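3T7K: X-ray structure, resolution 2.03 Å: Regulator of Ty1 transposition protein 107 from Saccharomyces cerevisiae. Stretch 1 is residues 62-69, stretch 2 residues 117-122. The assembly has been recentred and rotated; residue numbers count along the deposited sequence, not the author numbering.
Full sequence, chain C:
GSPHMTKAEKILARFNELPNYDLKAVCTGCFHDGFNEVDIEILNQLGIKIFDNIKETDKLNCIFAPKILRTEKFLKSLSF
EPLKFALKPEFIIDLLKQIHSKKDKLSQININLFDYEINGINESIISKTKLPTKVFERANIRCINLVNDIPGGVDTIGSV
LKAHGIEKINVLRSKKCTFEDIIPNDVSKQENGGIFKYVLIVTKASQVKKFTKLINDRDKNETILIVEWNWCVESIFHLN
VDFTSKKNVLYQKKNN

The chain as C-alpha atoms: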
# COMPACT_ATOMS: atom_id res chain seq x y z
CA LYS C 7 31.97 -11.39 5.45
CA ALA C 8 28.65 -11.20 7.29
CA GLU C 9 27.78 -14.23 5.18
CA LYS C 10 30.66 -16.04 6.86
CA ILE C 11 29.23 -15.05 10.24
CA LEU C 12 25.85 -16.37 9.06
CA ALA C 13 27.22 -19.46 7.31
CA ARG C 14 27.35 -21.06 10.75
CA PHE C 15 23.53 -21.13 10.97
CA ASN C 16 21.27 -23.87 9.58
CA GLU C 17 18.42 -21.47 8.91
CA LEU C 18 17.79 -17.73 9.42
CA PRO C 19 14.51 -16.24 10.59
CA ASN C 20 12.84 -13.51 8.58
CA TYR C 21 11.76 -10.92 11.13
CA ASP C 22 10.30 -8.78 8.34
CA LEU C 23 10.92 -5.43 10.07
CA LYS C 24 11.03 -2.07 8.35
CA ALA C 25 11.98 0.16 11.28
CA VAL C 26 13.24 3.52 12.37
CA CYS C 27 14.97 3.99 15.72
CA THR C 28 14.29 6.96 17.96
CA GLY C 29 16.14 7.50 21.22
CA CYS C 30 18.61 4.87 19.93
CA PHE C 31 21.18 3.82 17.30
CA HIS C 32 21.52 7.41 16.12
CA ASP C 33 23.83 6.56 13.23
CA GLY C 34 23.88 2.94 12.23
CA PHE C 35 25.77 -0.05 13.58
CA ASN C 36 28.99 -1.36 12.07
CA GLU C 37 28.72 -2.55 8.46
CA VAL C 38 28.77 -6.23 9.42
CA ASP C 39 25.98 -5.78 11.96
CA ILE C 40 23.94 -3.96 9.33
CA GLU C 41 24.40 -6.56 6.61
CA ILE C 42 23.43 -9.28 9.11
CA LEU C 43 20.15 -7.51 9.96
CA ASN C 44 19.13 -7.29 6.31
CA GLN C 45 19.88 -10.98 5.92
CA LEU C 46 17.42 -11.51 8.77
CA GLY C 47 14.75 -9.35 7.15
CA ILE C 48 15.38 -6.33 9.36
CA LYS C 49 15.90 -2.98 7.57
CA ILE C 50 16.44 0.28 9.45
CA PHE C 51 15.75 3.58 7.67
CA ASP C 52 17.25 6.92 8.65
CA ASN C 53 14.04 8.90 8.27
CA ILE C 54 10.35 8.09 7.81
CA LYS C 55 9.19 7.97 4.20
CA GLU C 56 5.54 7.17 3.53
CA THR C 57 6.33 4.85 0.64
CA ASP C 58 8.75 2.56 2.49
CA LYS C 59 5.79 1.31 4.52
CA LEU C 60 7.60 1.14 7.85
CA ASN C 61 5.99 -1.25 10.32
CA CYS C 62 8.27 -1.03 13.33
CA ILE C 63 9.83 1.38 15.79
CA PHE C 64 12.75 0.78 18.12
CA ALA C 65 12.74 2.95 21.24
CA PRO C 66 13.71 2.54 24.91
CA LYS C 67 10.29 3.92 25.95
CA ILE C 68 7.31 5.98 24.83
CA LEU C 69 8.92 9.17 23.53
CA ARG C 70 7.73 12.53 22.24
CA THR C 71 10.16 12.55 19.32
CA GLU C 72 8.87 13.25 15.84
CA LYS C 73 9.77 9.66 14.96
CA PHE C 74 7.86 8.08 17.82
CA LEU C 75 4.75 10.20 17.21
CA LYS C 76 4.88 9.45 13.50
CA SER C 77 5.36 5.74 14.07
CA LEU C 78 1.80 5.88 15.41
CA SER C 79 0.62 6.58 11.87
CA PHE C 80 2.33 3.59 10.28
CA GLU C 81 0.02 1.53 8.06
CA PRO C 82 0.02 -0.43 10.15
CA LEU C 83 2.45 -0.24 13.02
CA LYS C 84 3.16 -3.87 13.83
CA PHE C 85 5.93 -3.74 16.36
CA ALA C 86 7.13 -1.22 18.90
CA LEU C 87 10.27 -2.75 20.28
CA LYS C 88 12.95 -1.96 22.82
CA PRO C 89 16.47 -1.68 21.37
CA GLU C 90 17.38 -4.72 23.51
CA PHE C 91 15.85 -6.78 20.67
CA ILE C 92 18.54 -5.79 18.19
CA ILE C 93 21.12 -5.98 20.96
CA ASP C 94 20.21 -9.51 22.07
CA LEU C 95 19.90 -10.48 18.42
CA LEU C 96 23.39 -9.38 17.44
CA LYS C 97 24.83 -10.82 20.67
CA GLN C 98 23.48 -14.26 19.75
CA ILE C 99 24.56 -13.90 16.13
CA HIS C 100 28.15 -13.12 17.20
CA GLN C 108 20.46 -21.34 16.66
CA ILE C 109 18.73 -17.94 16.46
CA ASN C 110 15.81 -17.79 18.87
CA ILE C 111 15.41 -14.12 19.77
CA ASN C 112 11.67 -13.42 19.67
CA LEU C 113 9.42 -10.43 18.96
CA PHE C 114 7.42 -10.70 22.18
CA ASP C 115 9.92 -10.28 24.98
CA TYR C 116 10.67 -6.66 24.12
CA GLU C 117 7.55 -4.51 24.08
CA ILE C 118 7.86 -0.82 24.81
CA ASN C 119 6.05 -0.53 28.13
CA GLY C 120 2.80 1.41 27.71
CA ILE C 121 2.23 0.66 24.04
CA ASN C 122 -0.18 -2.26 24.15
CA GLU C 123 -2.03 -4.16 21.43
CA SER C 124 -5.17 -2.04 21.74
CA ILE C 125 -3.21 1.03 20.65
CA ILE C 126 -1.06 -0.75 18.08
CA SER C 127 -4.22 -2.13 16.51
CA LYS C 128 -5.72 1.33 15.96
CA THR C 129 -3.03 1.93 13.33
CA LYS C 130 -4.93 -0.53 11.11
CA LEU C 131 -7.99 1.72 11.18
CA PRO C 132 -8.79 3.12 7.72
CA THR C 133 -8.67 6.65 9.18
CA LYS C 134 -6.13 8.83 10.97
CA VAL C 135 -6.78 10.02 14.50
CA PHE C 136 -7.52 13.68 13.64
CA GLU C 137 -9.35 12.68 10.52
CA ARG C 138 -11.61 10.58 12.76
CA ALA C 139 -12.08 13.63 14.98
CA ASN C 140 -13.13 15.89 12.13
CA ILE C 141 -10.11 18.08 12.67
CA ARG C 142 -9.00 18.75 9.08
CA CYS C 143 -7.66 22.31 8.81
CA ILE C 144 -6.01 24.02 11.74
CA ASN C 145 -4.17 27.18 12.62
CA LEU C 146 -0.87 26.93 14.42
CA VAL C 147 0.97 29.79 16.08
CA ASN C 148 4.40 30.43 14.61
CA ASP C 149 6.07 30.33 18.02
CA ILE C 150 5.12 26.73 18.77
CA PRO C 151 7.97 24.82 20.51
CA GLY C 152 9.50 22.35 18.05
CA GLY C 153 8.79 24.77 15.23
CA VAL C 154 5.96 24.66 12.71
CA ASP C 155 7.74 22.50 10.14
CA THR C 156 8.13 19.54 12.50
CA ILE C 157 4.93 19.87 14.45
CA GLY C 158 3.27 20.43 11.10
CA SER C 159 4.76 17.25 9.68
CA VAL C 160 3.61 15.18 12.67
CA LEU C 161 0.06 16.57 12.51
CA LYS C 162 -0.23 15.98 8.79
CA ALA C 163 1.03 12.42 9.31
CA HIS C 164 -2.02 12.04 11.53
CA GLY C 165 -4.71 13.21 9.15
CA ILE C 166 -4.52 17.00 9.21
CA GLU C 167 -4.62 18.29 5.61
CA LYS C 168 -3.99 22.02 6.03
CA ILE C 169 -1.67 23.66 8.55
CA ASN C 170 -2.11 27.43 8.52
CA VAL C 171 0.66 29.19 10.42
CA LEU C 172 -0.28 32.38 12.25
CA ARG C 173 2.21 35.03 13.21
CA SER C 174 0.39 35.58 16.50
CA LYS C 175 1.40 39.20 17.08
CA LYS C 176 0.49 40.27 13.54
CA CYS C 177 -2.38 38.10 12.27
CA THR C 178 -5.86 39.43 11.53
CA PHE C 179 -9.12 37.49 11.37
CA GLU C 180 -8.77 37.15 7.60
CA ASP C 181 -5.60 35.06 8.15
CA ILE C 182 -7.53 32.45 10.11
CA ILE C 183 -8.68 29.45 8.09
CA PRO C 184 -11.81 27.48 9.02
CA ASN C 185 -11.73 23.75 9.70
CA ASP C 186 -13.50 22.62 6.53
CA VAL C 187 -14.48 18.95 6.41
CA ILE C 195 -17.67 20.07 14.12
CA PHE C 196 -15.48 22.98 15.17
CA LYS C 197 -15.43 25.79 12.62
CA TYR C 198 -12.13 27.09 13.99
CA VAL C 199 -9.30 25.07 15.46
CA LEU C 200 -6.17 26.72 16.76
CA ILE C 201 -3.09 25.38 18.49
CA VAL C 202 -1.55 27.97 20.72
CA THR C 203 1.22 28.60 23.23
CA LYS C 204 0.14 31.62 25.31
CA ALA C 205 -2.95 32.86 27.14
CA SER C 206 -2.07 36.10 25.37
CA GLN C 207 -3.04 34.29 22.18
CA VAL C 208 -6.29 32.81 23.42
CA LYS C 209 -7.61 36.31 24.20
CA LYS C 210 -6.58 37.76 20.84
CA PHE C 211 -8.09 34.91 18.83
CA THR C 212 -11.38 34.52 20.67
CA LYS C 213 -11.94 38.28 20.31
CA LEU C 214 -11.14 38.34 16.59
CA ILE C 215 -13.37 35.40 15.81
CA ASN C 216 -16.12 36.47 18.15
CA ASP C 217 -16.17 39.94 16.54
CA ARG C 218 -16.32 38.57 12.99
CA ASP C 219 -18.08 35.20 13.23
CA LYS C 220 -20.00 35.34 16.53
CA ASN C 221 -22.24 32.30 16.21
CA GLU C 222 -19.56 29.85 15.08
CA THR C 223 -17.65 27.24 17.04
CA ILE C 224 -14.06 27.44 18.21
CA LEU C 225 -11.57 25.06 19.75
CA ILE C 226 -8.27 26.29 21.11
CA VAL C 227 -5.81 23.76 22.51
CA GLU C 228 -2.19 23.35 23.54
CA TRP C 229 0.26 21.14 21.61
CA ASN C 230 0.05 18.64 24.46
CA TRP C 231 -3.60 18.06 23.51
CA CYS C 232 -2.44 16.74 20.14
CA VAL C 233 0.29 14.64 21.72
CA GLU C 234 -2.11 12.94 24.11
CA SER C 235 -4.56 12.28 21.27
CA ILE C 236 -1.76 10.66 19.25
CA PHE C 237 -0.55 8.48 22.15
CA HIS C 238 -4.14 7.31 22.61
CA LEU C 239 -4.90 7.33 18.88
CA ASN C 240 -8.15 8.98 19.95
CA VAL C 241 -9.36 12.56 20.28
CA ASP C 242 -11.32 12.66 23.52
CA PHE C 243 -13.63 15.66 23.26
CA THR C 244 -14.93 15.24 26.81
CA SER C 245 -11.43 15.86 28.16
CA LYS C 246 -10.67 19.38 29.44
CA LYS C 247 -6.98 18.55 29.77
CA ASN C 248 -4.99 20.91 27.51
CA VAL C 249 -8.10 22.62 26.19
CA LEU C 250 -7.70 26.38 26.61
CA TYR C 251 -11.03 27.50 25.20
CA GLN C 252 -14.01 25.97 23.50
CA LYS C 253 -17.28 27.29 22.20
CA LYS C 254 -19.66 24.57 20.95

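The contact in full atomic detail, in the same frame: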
# COMPACT_ATOMS: atom_id res chain seq x y z
N CYS C 62 7.62 -0.79 12.05
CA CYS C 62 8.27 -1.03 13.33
C CYS C 62 8.97 0.21 13.86
O CYS C 62 9.46 1.04 13.10
CB CYS C 62 9.29 -2.17 13.17
SG CYS C 62 10.20 -2.60 14.65
N ILE C 63 9.04 0.32 15.18
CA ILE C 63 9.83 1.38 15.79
C ILE C 63 10.62 0.80 16.93
O ILE C 63 10.08 0.05 17.74
CB ILE C 63 8.94 2.54 16.31
CG1 ILE C 63 9.78 3.52 17.11
CG2 ILE C 63 7.82 2.02 17.19
CD1 ILE C 63 9.88 4.88 16.47
N PHE C 64 11.90 1.13 16.98
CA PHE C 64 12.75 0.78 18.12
C PHE C 64 12.92 2.01 19.00
O PHE C 64 13.32 3.06 18.52
CB PHE C 64 14.12 0.31 17.65
CG PHE C 64 14.08 -1.02 16.91
CD1 PHE C 64 13.97 -2.21 17.61
CD2 PHE C 64 14.16 -1.06 15.53
CE1 PHE C 64 13.93 -3.42 16.93
CE2 PHE C 64 14.11 -2.27 14.85
CZ PHE C 64 13.99 -3.45 15.56
N ALA C 65 12.61 1.86 20.28
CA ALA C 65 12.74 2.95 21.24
C ALA C 65 12.80 2.35 22.63
O ALA C 65 12.14 1.35 22.90
CB ALA C 65 11.54 3.92 21.13
N PRO C 66 13.59 2.96 23.51
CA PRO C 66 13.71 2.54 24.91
C PRO C 66 12.41 2.71 25.68
O PRO C 66 12.16 1.95 26.62
CB PRO C 66 14.80 3.46 25.47
CG PRO C 66 14.88 4.60 24.51
CD PRO C 66 14.55 4.03 23.17
N LYS C 67 11.57 3.67 25.27
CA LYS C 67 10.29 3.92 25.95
C LYS C 67 9.42 4.84 25.10
O LYS C 67 9.88 5.40 24.10
CB LYS C 67 10.51 4.58 27.32
CG LYS C 67 11.28 5.90 27.26
CD LYS C 67 11.47 6.54 28.63
CE LYS C 67 10.15 7.07 29.20
NZ LYS C 67 10.38 8.00 30.35
N ILE C 68 8.17 5.00 25.49
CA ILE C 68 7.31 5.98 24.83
C ILE C 68 7.99 7.35 24.85
O ILE C 68 8.33 7.88 25.91
CB ILE C 68 5.92 6.05 25.47
CG1 ILE C 68 5.19 4.72 25.30
CG2 ILE C 68 5.10 7.17 24.84
CD1 ILE C 68 3.78 4.73 25.84
N LEU C 69 8.22 7.90 23.66
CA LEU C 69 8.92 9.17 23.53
C LEU C 69 8.14 10.19 22.70
O LEU C 69 7.33 9.82 21.84
CB LEU C 69 10.30 8.97 22.90
CG LEU C 69 11.33 8.20 23.71
CD1 LEU C 69 12.58 7.98 22.87
CD2 LEU C 69 11.66 8.93 25.01
N GLU C 117 8.49 -5.59 24.33
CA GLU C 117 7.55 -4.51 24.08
C GLU C 117 7.90 -3.24 24.85
O GLU C 117 8.29 -3.28 26.02
CB GLU C 117 6.12 -4.94 24.41
CG GLU C 117 5.55 -5.95 23.41
CD GLU C 117 5.49 -5.41 21.99
OE1 GLU C 117 4.70 -4.46 21.74
OE2 GLU C 117 6.21 -5.93 21.12
N ILE C 118 7.77 -2.11 24.17
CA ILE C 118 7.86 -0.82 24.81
C ILE C 118 6.72 -0.71 25.80
O ILE C 118 5.55 -0.80 25.41
CB ILE C 118 7.73 0.30 23.79
CG1 ILE C 118 8.90 0.27 22.81
CG2 ILE C 118 7.63 1.66 24.50
CD1 ILE C 118 8.82 1.32 21.74
N ASN C 119 7.05 -0.53 27.07
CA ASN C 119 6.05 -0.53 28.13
C ASN C 119 5.10 0.67 28.02
O ASN C 119 5.54 1.82 28.06
CB ASN C 119 6.71 -0.61 29.50
OD1 ASN C 119 8.58 -2.02 30.01
ND2 ASN C 119 6.60 -3.02 29.65
N GLY C 120 3.81 0.38 27.85
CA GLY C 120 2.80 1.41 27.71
C GLY C 120 2.15 1.42 26.34
O GLY C 120 1.12 2.06 26.13
N ILE C 121 2.76 0.72 25.39
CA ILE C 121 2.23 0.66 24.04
C ILE C 121 1.66 -0.72 23.78
O ILE C 121 2.32 -1.57 23.18
CB ILE C 121 3.32 0.96 22.99
CG1 ILE C 121 3.79 2.40 23.11
CG2 ILE C 121 2.78 0.72 21.59
CD1 ILE C 121 2.69 3.44 22.85
N ASN C 122 0.43 -0.94 24.23
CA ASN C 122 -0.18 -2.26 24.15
C ASN C 122 -0.81 -2.55 22.79
O ASN C 122 -0.74 -1.73 21.87
CB ASN C 122 -1.23 -2.42 25.24
CG ASN C 122 -2.32 -1.39 25.14
OD1 ASN C 122 -2.61 -0.89 24.05
ND2 ASN C 122 -2.93 -1.06 26.27

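Packing of residues 62-69 against residues 117-122, two segments of one chain whose touching residues lie at least 50 positions apart in sequence. The first stretch leaves a β-strand (Cys62 to Phe64) and continues as loop; the second has no regular helix or strand but folds into a type II β turn from Ile118 to Ile121, closed by a hydrogen bond from Ile121 N to Ile118 O (3.2 Å). The closest pair of CA atoms across the stretches is Lys67 CA and Ile118 CA, 5.4 Å apart. No hydrogen bond joins the stretches among the modelled atoms, although Asn119 lacks its CG, so the contact rests on shape and on apolar packing, with 277 Å² of surface buried, both sides summed.

Ile118 is the main bump. Its CA-to-CB bond points toward the first stretch, and its branches settle against the loop that runs from Ala65 to Ile68. Ile118 CG1 lies 3.4 Å from Ala65 O, and Ile118 CD1 reaches 3.8 Å from Ala65 CB, an apolar contact between the alanine methyl and the isoleucine tip. The same Ile118 CD1 is 4.4 Å from Ile63 O, at the strand. The other branch, Ile118 CG2, meets the backbone further along, 3.7 Å from Lys67 C and 3.5 Å from Ile68 N. Ile118 thus packs largely on main chain, while the side chains of Phe64, Pro66 and Lys67 start away from the second stretch.

Ile68 supplies the answering bump. Its CA-to-CB bond runs sideways, but with chi1 in m and chi2 in t the side chain extends so that its end comes nearer the turn. Ile68 CG1 rests 4.0 Å from Ile118 CG2 and also 4.0 Å from Asn119 O; beyond it, Ile68 CD1 lies 3.7 Å from Gly120 C and 3.4 Å from Ile121 CD1, a tight methyl-to-methyl contact. The tip of Ile68 is therefore seated on Gly120 and Ile121, while its CG1 leans on Ile118 and on Asn119 O.

Gly120 keeps that seat open. An ideal CB here would point toward the first stretch and fall 2.9 Å from Ile68 CD1, a clash. The turn makes its own demand as well: at phi 114° and psi -13°, a CB would be jammed against the carbonyl O of Asn119, which by itself calls for glycine. Ile121, buried and with its CA-to-CB bond also toward the first stretch, closes this end of the apolar patch. Asn122 lies beyond the contact, where its side chain caps the start of the following helix.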